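Local coordinates for protein terminase large subunit (Thermus phage G20c, PDB 5M1P) that packages viral DNA into empty procapsids as an ATP-driven motor and, through its RNase H-like nuclease domain, cuts the genome to start and end packaging, at residues A[49-54]-A[63-68]; A[75-80]-A[105-110]. All blocks are in the same frame, centred on the assembly; numbering follows the deposited sequence.

Contact 1 of 2, residues A[49-54]-A[63-68]; sequences YSVFSV and ACLERM. With CA (calcium ion), chain C.
The backbone O of E66 is gripped from several directions: F52 N gives it a nearly straight 2.8 Å hydrogen bond, V51 CA makes a CA-H...O contact beside that bond, and water 1 donates a weak hydrogen bond to it and also bonds S50 OG. Stacking marks the Y49 end of the strand pair. The guanidinium of R67 lies flat on the ring of Y49, planes 14° apart, with CZ 3.6 Å from the ring centroid, a cation-pi contact over the face. R67 gets there on an extended chain, CG anti to the backbone N (chi1 176°), and V51 CG2 packs against its CD at 3.8 Å. Strands 49-56 and 61-69 form an antiparallel hairpin inside the central sheet of the RNase H-like fold, with a classic beta bulge where A63 and C64 both face V54; V54 O accepts from A63 N and V54 N donates to C64 O. V51, S53, L65 and R67 share the face covered by helix 177-186, where S53 OG bonds S181. On the face of S50, F52 and E66, M68 bends at chi2 (-66°), laying its SD 3.0 Å from S50 OG and its CE 4.1 Å from F52 CE2, beside helix 73-86. The carbonyl O of Y49 binds the calcium ion at 2.3 Å, together with water 2, D42, F43, D48 and D177.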
ATOM      1  N   TYR A  49       3.935  -3.576 -10.456  1.00 11.10           N
ATOM      2  CA  TYR A  49       2.710  -2.825 -10.233  1.00 10.55           C
ATOM      3  C   TYR A  49       2.956  -1.573  -9.390  1.00 10.06           C
ATOM      4  O   TYR A  49       3.846  -1.529  -8.523  1.00 10.62           O
ATOM      5  CB  TYR A  49       1.647  -3.692  -9.537  1.00 10.68           C
ATOM      6  CG  TYR A  49       1.157  -4.851 -10.376  1.00 11.13           C
ATOM      7  CD1 TYR A  49       1.806  -6.080 -10.344  1.00 11.73           C
ATOM      8  CD2 TYR A  49       0.055  -4.722 -11.220  1.00 11.09           C
ATOM      9  CE1 TYR A  49       1.384  -7.139 -11.125  1.00 12.25           C
ATOM     10  CE2 TYR A  49      -0.376  -5.785 -12.010  1.00 11.71           C
ATOM     11  CZ  TYR A  49       0.296  -6.984 -11.957  1.00 12.19           C
ATOM     12  OH  TYR A  49      -0.121  -8.053 -12.725  1.00 13.48           O
ATOM     13  N   SER A  50       2.141  -0.568  -9.659  1.00  9.34           N
ATOM     14  CA  SER A  50       1.952   0.558  -8.766  1.00  9.59           C
ATOM     15  C   SER A  50       0.665   0.316  -8.016  1.00  8.88           C
ATOM     16  O   SER A  50      -0.307  -0.104  -8.620  1.00  8.87           O
ATOM     17  CB  SER A  50       1.831   1.861  -9.560  1.00 10.13           C
ATOM     18  OG  SER A  50       0.832   1.787 -10.568  1.00 11.37           O
ATOM     19  N   VAL A  51       0.684   0.566  -6.707  1.00  8.43           N
ATOM     20  CA  VAL A  51      -0.501   0.413  -5.876  1.00  8.37           C
ATOM     21  C   VAL A  51      -0.629   1.601  -4.939  1.00  8.16           C
ATOM     22  O   VAL A  51       0.281   1.911  -4.161  1.00  8.16           O
ATOM     23  CB  VAL A  51      -0.456  -0.872  -5.049  1.00  8.47           C
ATOM     24  CG1 VAL A  51      -1.761  -1.058  -4.282  1.00  8.57           C
ATOM     25  CG2 VAL A  51      -0.198  -2.061  -5.948  1.00  8.75           C
ATOM     26  N   PHE A  52      -1.801   2.227  -4.991  1.00  7.94           N
ATOM     27  CA  PHE A  52      -2.119   3.384  -4.166  1.00  8.43           C
ATOM     28  C   PHE A  52      -3.312   3.013  -3.301  1.00  8.10           C
ATOM     29  O   PHE A  52      -4.371   2.704  -3.832  1.00  8.26           O
ATOM     30  CB  PHE A  52      -2.459   4.613  -5.030  1.00  9.04           C
ATOM     31  CG  PHE A  52      -1.444   4.933  -6.102  1.00  9.79           C
ATOM     32  CD1 PHE A  52      -0.086   4.739  -5.892  1.00 10.41           C
ATOM     33  CD2 PHE A  52      -1.857   5.456  -7.322  1.00 10.31           C
ATOM     34  CE1 PHE A  52       0.844   5.035  -6.874  1.00 11.00           C
ATOM     35  CE2 PHE A  52      -0.927   5.764  -8.302  1.00 11.36           C
ATOM     36  CZ  PHE A  52       0.417   5.546  -8.084  1.00 11.35           C
ATOM     37  N   SER A  53      -3.124   3.033  -1.983  1.00  8.33           N
ATOM     38  CA  SER A  53      -4.142   2.591  -1.034  1.00  8.52           C
ATOM     39  C   SER A  53      -4.621   3.778  -0.211  1.00  8.17           C
ATOM     40  O   SER A  53      -3.876   4.295   0.613  1.00  7.79           O
ATOM     41  CB  SER A  53      -3.577   1.513  -0.120  1.00  9.01           C
ATOM     42  OG  SER A  53      -3.221   0.361  -0.861  1.00 10.00           O
ATOM     43  N   VAL A  54      -5.871   4.172  -0.411  1.00  7.93           N
ATOM     44  CA  VAL A  54      -6.474   5.287   0.302  1.00  8.28           C
ATOM     45  C   VAL A  54      -7.077   4.774   1.606  1.00  8.22           C
ATOM     46  O   VAL A  54      -8.026   3.980   1.580  1.00  8.19           O
ATOM     47  CB  VAL A  54      -7.567   5.968  -0.544  1.00  8.52           C
ATOM     48  CG1 VAL A  54      -8.087   7.197   0.179  1.00  8.59           C
ATOM     49  CG2 VAL A  54      -7.053   6.365  -1.924  1.00  8.54           C
ATOM     50  N   ALA A  63     -10.611   2.996   1.728  1.00  9.28           N
ATOM     51  CA  ALA A  63     -11.730   3.570   0.977  1.00  9.22           C
ATOM     52  C   ALA A  63     -11.609   3.304  -0.514  1.00  8.98           C
ATOM     53  O   ALA A  63     -12.615   3.225  -1.220  1.00  9.08           O
ATOM     54  CB  ALA A  63     -11.806   5.067   1.224  1.00  9.46           C
ATOM     55  N   CYS A  64     -10.373   3.188  -1.016  1.00  8.77           N
ATOM     56  CA  CYS A  64     -10.126   3.031  -2.440  1.00  9.46           C
ATOM     57  C   CYS A  64      -8.734   2.450  -2.610  1.00  9.21           C
ATOM     58  O   CYS A  64      -7.826   2.811  -1.852  1.00  8.63           O
ATOM     59  CB  CYS A  64     -10.210   4.401  -3.113  1.00  9.97           C
ATOM     60  SG  CYS A  64     -10.065   4.340  -4.903  1.00 11.73           S
ATOM     61  N   LEU A  65      -8.574   1.546  -3.565  1.00  9.36           N
ATOM     62  CA  LEU A  65      -7.256   1.016  -3.895  1.00  9.55           C
ATOM     63  C   LEU A  65      -7.103   1.035  -5.399  1.00  9.58           C
ATOM     64  O   LEU A  65      -7.945   0.493  -6.098  1.00  9.90           O
ATOM     65  CB  LEU A  65      -7.120  -0.401  -3.343  1.00  9.91           C
ATOM     66  CG  LEU A  65      -5.718  -1.010  -3.531  1.00 10.42           C
ATOM     67  CD1 LEU A  65      -5.360  -1.853  -2.318  1.00 10.82           C
ATOM     68  CD2 LEU A  65      -5.591  -1.817  -4.810  1.00 10.58           C
ATOM     69  N   GLU A  66      -6.045   1.675  -5.895  1.00  9.16           N
ATOM     70  CA  GLU A  66      -5.784   1.753  -7.325  1.00  9.87           C
ATOM     71  C   GLU A  66      -4.524   0.973  -7.612  1.00  9.68           C
ATOM     72  O   GLU A  66      -3.530   1.123  -6.898  1.00 10.46           O
ATOM     73  CB  GLU A  66      -5.641   3.207  -7.784  1.00 10.41           C
ATOM     74  CG  GLU A  66      -5.501   3.340  -9.294  1.00 11.37           C
ATOM     75  CD  GLU A  66      -5.800   4.729  -9.819  1.00 12.25           C
ATOM     76  OE1 GLU A  66      -5.885   5.680  -9.024  1.00 14.05           O
ATOM     77  OE2 GLU A  66      -5.975   4.859 -11.051  1.00 14.11           O
ATOM     78  N   ARG A  67      -4.589   0.130  -8.635  1.00  9.88           N
ATOM     79  CA  ARG A  67      -3.480  -0.743  -8.978  1.00 10.31           C
ATOM     80  C   ARG A  67      -3.361  -0.866 -10.485  1.00 10.97           C
ATOM     81  O   ARG A  67      -4.347  -1.075 -11.181  1.00 11.53           O
ATOM     82  CB  ARG A  67      -3.708  -2.121  -8.364  1.00 10.36           C
ATOM     83  CG  ARG A  67      -2.653  -3.160  -8.729  1.00 10.49           C
ATOM     84  CD  ARG A  67      -2.705  -4.310  -7.746  1.00 10.53           C
ATOM     85  NE  ARG A  67      -1.721  -5.377  -7.953  1.00 10.82           N
ATOM     86  CZ  ARG A  67      -1.885  -6.455  -8.725  1.00 11.04           C
ATOM     87  NH1 ARG A  67      -2.982  -6.630  -9.467  1.00 11.62           N
ATOM     88  NH2 ARG A  67      -0.927  -7.376  -8.755  1.00 11.14           N
ATOM     89  N   MET A  68      -2.152  -0.727 -11.001  1.00 11.61           N
ATOM     90  CA  MET A  68      -1.924  -1.050 -12.407  1.00 13.29           C
ATOM     91  C   MET A  68      -0.458  -1.344 -12.609  1.00 12.64           C
ATOM     92  O   MET A  68       0.336  -1.189 -11.701  1.00 12.48           O
ATOM     93  CB  MET A  68      -2.404   0.071 -13.337  1.00 15.54           C
ATOM     94  CG  MET A  68      -1.695   1.401 -13.164  1.00 16.98           C
ATOM     95  SD  MET A  68      -1.971   2.222 -11.586  1.00 20.50           S
ATOM     96  CE  MET A  68      -1.091   3.751 -11.923  1.00 19.48           C
TER
HETATM   97 CA    CA C 501       5.743  -1.560  -7.237  0.85 12.10          CA
HETATM   98  O   HOH W   1      -1.442   2.680  -8.754  1.00 32.66           O
HETATM   99  O   HOH W   2       7.699  -2.234  -6.165  1.00 18.07           O

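Contact 2 of 2, residues A[75-80]-A[105-110]; sequences DQVARL and EELDAQ
V77 reaches from helix 73-86 toward helix 101-109 with both methyls. CG2 crosses the side chain of E106 obliquely, touching it at its two ends, 4.0 Å from E106 CB and 3.8 Å from E106 OE1. The other methyl, CG1, anti to the backbone N (chi1 173°), turns toward the end of helix 101-109, where it touches E106 O at 4.0 Å and Q110 CG at 4.2 Å. Q110 follows the last helical turn, and its chain bends at chi2, with the methylene CG making the contact. The third group of contacts is leucine-based: CD2 of L107 lies 4.2 Å from CD2 of L80 and, more loosely, 4.4 Å from CG2 of V77. The CB of L107 points to one side of helix 73-86 and not at it; the CD2 branch at the end of the chain makes the approach. The helix segments run in roughly the same direction, crossing at -38° with their axes 10.1 Å apart, and belong to two helices of the RNase H-like domain linked through strand 91-94. Contact is therefore thin, burying 190 Å² in all, and made by van der Waals touches. Behind this first shell, I112 in the loop after helix 101-109 packs on both V77 and L107. L80 rests in turn on F43 and on I39, A41 and F52 of the central sheet. Q76, one residue before V77, fixes its helix to neighbouring loops, its amide oxygen accepting from G44 N and its amide nitrogen donating to A71 O.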
ATOM      1  N   ASP A  75       2.093   9.402 -15.442  1.00 10.86           N
ATOM      2  CA  ASP A  75       0.716   8.941 -15.222  1.00 11.49           C
ATOM      3  C   ASP A  75       0.511   8.444 -13.789  1.00 10.82           C
ATOM      4  O   ASP A  75      -0.526   8.718 -13.178  1.00 10.91           O
ATOM      5  CB  ASP A  75       0.343   7.861 -16.242  1.00 12.39           C
ATOM      6  CG  ASP A  75      -1.115   7.455 -16.174  1.00 13.78           C
ATOM      7  OD1 ASP A  75      -1.976   8.314 -15.875  1.00 15.65           O
ATOM      8  OD2 ASP A  75      -1.389   6.271 -16.449  1.00 15.51           O
ATOM      9  N   GLN A  76       1.491   7.738 -13.238  1.00 10.49           N
ATOM     10  CA  GLN A  76       1.398   7.314 -11.829  1.00 10.76           C
ATOM     11  C   GLN A  76       1.241   8.500 -10.889  1.00 10.79           C
ATOM     12  O   GLN A  76       0.390   8.487  -9.996  1.00 10.33           O
ATOM     13  CB  GLN A  76       2.604   6.483 -11.432  1.00 11.07           C
ATOM     14  CG  GLN A  76       2.654   5.142 -12.131  1.00 11.58           C
ATOM     15  CD  GLN A  76       3.865   4.358 -11.726  1.00 11.91           C
ATOM     16  OE1 GLN A  76       4.175   4.263 -10.538  1.00 12.80           O
ATOM     17  NE2 GLN A  76       4.577   3.805 -12.706  1.00 11.81           N
ATOM     18  N   VAL A  77       2.050   9.532 -11.109  1.00 10.52           N
ATOM     19  CA  VAL A  77       1.970  10.750 -10.306  1.00 10.55           C
ATOM     20  C   VAL A  77       0.629  11.468 -10.527  1.00 10.14           C
ATOM     21  O   VAL A  77       0.018  11.944  -9.567  1.00 10.41           O
ATOM     22  CB  VAL A  77       3.178  11.683 -10.549  1.00 10.93           C
ATOM     23  CG1 VAL A  77       2.981  13.013  -9.837  1.00 11.16           C
ATOM     24  CG2 VAL A  77       4.460  11.021 -10.056  1.00 11.14           C
ATOM     25  N   ALA A  78       0.158  11.535 -11.768  1.00 10.10           N
ATOM     26  CA  ALA A  78      -1.148  12.160 -12.052  1.00 10.11           C
ATOM     27  C   ALA A  78      -2.293  11.396 -11.385  1.00 10.76           C
ATOM     28  O   ALA A  78      -3.242  12.011 -10.888  1.00 10.75           O
ATOM     29  CB  ALA A  78      -1.396  12.249 -13.555  1.00  9.91           C
ATOM     30  N   ARG A  79      -2.206  10.070 -11.365  1.00 11.24           N
ATOM     31  CA  ARG A  79      -3.262   9.250 -10.751  1.00 12.16           C
ATOM     32  C   ARG A  79      -3.247   9.447  -9.240  1.00 11.59           C
ATOM     33  O   ARG A  79      -4.306   9.550  -8.593  1.00 11.13           O
ATOM     34  CB  ARG A  79      -3.101   7.768 -11.117  1.00 13.55           C
ATOM     35  CG  ARG A  79      -3.271   7.447 -12.597  1.00 15.52           C
ATOM     36  CD  ARG A  79      -4.661   7.664 -13.161  1.00 18.03           C
ATOM     37  NE  ARG A  79      -4.738   7.230 -14.562  1.00 19.87           N
ATOM     38  CZ  ARG A  79      -5.624   7.658 -15.470  1.00 21.25           C
ATOM     39  NH1 ARG A  79      -5.575   7.170 -16.708  1.00 21.93           N
ATOM     40  NH2 ARG A  79      -6.548   8.579 -15.175  1.00 22.16           N
ATOM     41  N   LEU A  80      -2.056   9.542  -8.675  1.00 11.40           N
ATOM     42  CA  LEU A  80      -1.899   9.848  -7.260  1.00 11.59           C
ATOM     43  C   LEU A  80      -2.473  11.228  -6.907  1.00 11.50           C
ATOM     44  O   LEU A  80      -3.169  11.381  -5.900  1.00 11.06           O
ATOM     45  CB  LEU A  80      -0.416   9.777  -6.923  1.00 12.35           C
ATOM     46  CG  LEU A  80       0.078   9.589  -5.512  1.00 13.05           C
ATOM     47  CD1 LEU A  80      -0.665   8.491  -4.769  1.00 12.82           C
ATOM     48  CD2 LEU A  80       1.556   9.238  -5.630  1.00 13.30           C
ATOM     49  N   GLU A 105      11.157  14.393  -8.644  1.00 17.69           N
ATOM     50  CA  GLU A 105      10.949  15.748  -9.159  1.00 18.09           C
ATOM     51  C   GLU A 105       9.478  16.032  -9.459  1.00 17.01           C
ATOM     52  O   GLU A 105       9.009  17.139  -9.205  1.00 16.99           O
ATOM     53  CB  GLU A 105      11.796  15.991 -10.412  1.00 19.43           C
ATOM     54  CG  GLU A 105      13.289  16.085 -10.122  1.00 21.01           C
ATOM     55  CD  GLU A 105      14.157  15.876 -11.348  1.00 22.00           C
ATOM     56  OE1 GLU A 105      15.347  15.534 -11.176  1.00 23.16           O
ATOM     57  OE2 GLU A 105      13.658  16.048 -12.484  1.00 23.02           O
ATOM     58  N   GLU A 106       8.764  15.033  -9.989  1.00 16.29           N
ATOM     59  CA  GLU A 106       7.353  15.181 -10.351  1.00 16.27           C
ATOM     60  C   GLU A 106       6.448  15.337  -9.132  1.00 15.20           C
ATOM     61  O   GLU A 106       5.503  16.106  -9.174  1.00 14.73           O
ATOM     62  CB  GLU A 106       6.870  14.006 -11.215  1.00 17.27           C
ATOM     63  CG  GLU A 106       7.268  14.129 -12.680  1.00 18.43           C
ATOM     64  CD  GLU A 106       7.302  12.808 -13.441  1.00 20.08           C
ATOM     65  OE1 GLU A 106       6.675  11.813 -13.010  1.00 21.84           O
ATOM     66  OE2 GLU A 106       7.963  12.769 -14.501  1.00 20.66           O
ATOM     67  N   LEU A 107       6.738  14.622  -8.050  1.00 14.12           N
ATOM     68  CA  LEU A 107       5.982  14.792  -6.796  1.00 14.25           C
ATOM     69  C   LEU A 107       6.053  16.239  -6.314  1.00 14.30           C
ATOM     70  O   LEU A 107       5.042  16.801  -5.923  1.00 13.69           O
ATOM     71  CB  LEU A 107       6.471  13.839  -5.697  1.00 14.32           C
ATOM     72  CG  LEU A 107       6.163  12.347  -5.885  1.00 14.56           C
ATOM     73  CD1 LEU A 107       6.944  11.531  -4.869  1.00 14.33           C
ATOM     74  CD2 LEU A 107       4.675  12.064  -5.766  1.00 14.79           C
ATOM     75  N   ASP A 108       7.245  16.832  -6.359  1.00 14.72           N
ATOM     76  CA  ASP A 108       7.436  18.225  -5.957  1.00 15.74           C
ATOM     77  C   ASP A 108       6.870  19.196  -7.000  1.00 15.28           C
ATOM     78  O   ASP A 108       6.105  20.098  -6.646  1.00 16.07           O
ATOM     79  CB  ASP A 108       8.914  18.510  -5.662  1.00 16.45           C
ATOM     80  CG  ASP A 108       9.427  17.739  -4.457  1.00 17.35           C
ATOM     81  OD1 ASP A 108       8.650  17.531  -3.499  1.00 17.52           O
ATOM     82  OD2 ASP A 108      10.608  17.321  -4.473  1.00 18.38           O
ATOM     83  N   ALA A 109       7.195  18.984  -8.273  1.00 15.41           N
ATOM     84  CA  ALA A 109       6.719  19.859  -9.352  1.00 15.49           C
ATOM     85  C   ALA A 109       5.191  19.915  -9.463  1.00 15.30           C
ATOM     86  O   ALA A 109       4.621  20.975  -9.734  1.00 16.29           O
ATOM     87  CB  ALA A 109       7.342  19.461 -10.682  1.00 15.67           C
ATOM     88  N   GLN A 110       4.532  18.790  -9.195  1.00 14.99           N
ATOM     89  CA  GLN A 110       3.072  18.711  -9.275  1.00 14.81           C
ATOM     90  C   GLN A 110       2.363  19.102  -7.977  1.00 14.89           C
ATOM     91  O   GLN A 110       1.139  19.054  -7.906  1.00 14.80           O
ATOM     92  CB  GLN A 110       2.654  17.314  -9.739  1.00 15.33           C
ATOM     93  CG  GLN A 110       3.127  16.993 -11.150  1.00 15.55           C
ATOM     94  CD  GLN A 110       2.450  17.883 -12.182  1.00 15.87           C
ATOM     95  OE1 GLN A 110       1.224  17.903 -12.268  1.00 16.74           O
ATOM     96  NE2 GLN A 110       3.244  18.641 -12.954  1.00 16.18           N
TER

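In the fold
Contact 1 lies within the central sheet, its centre about 7 Å from the centre of the chain, and the centre of contact 2 about 17 Å from it, where two helices meet; both are largely buried, but several residues of 105-110 are exposed. The first is held by antiparallel backbone hydrogen bonds and a cation-pi stack and contributes a ligand to the calcium site; the second relies on apolar and aliphatic touches. Helix 73-86, which follows strand 61-69 in the chain, joins them: F52 packs on Q76 and L80, with F52 CG 3.9 Å from L80 CD1, and E66 packs on R79. This helix thus covers one face of the hairpin and meets helix 101-109 with V77 and L80.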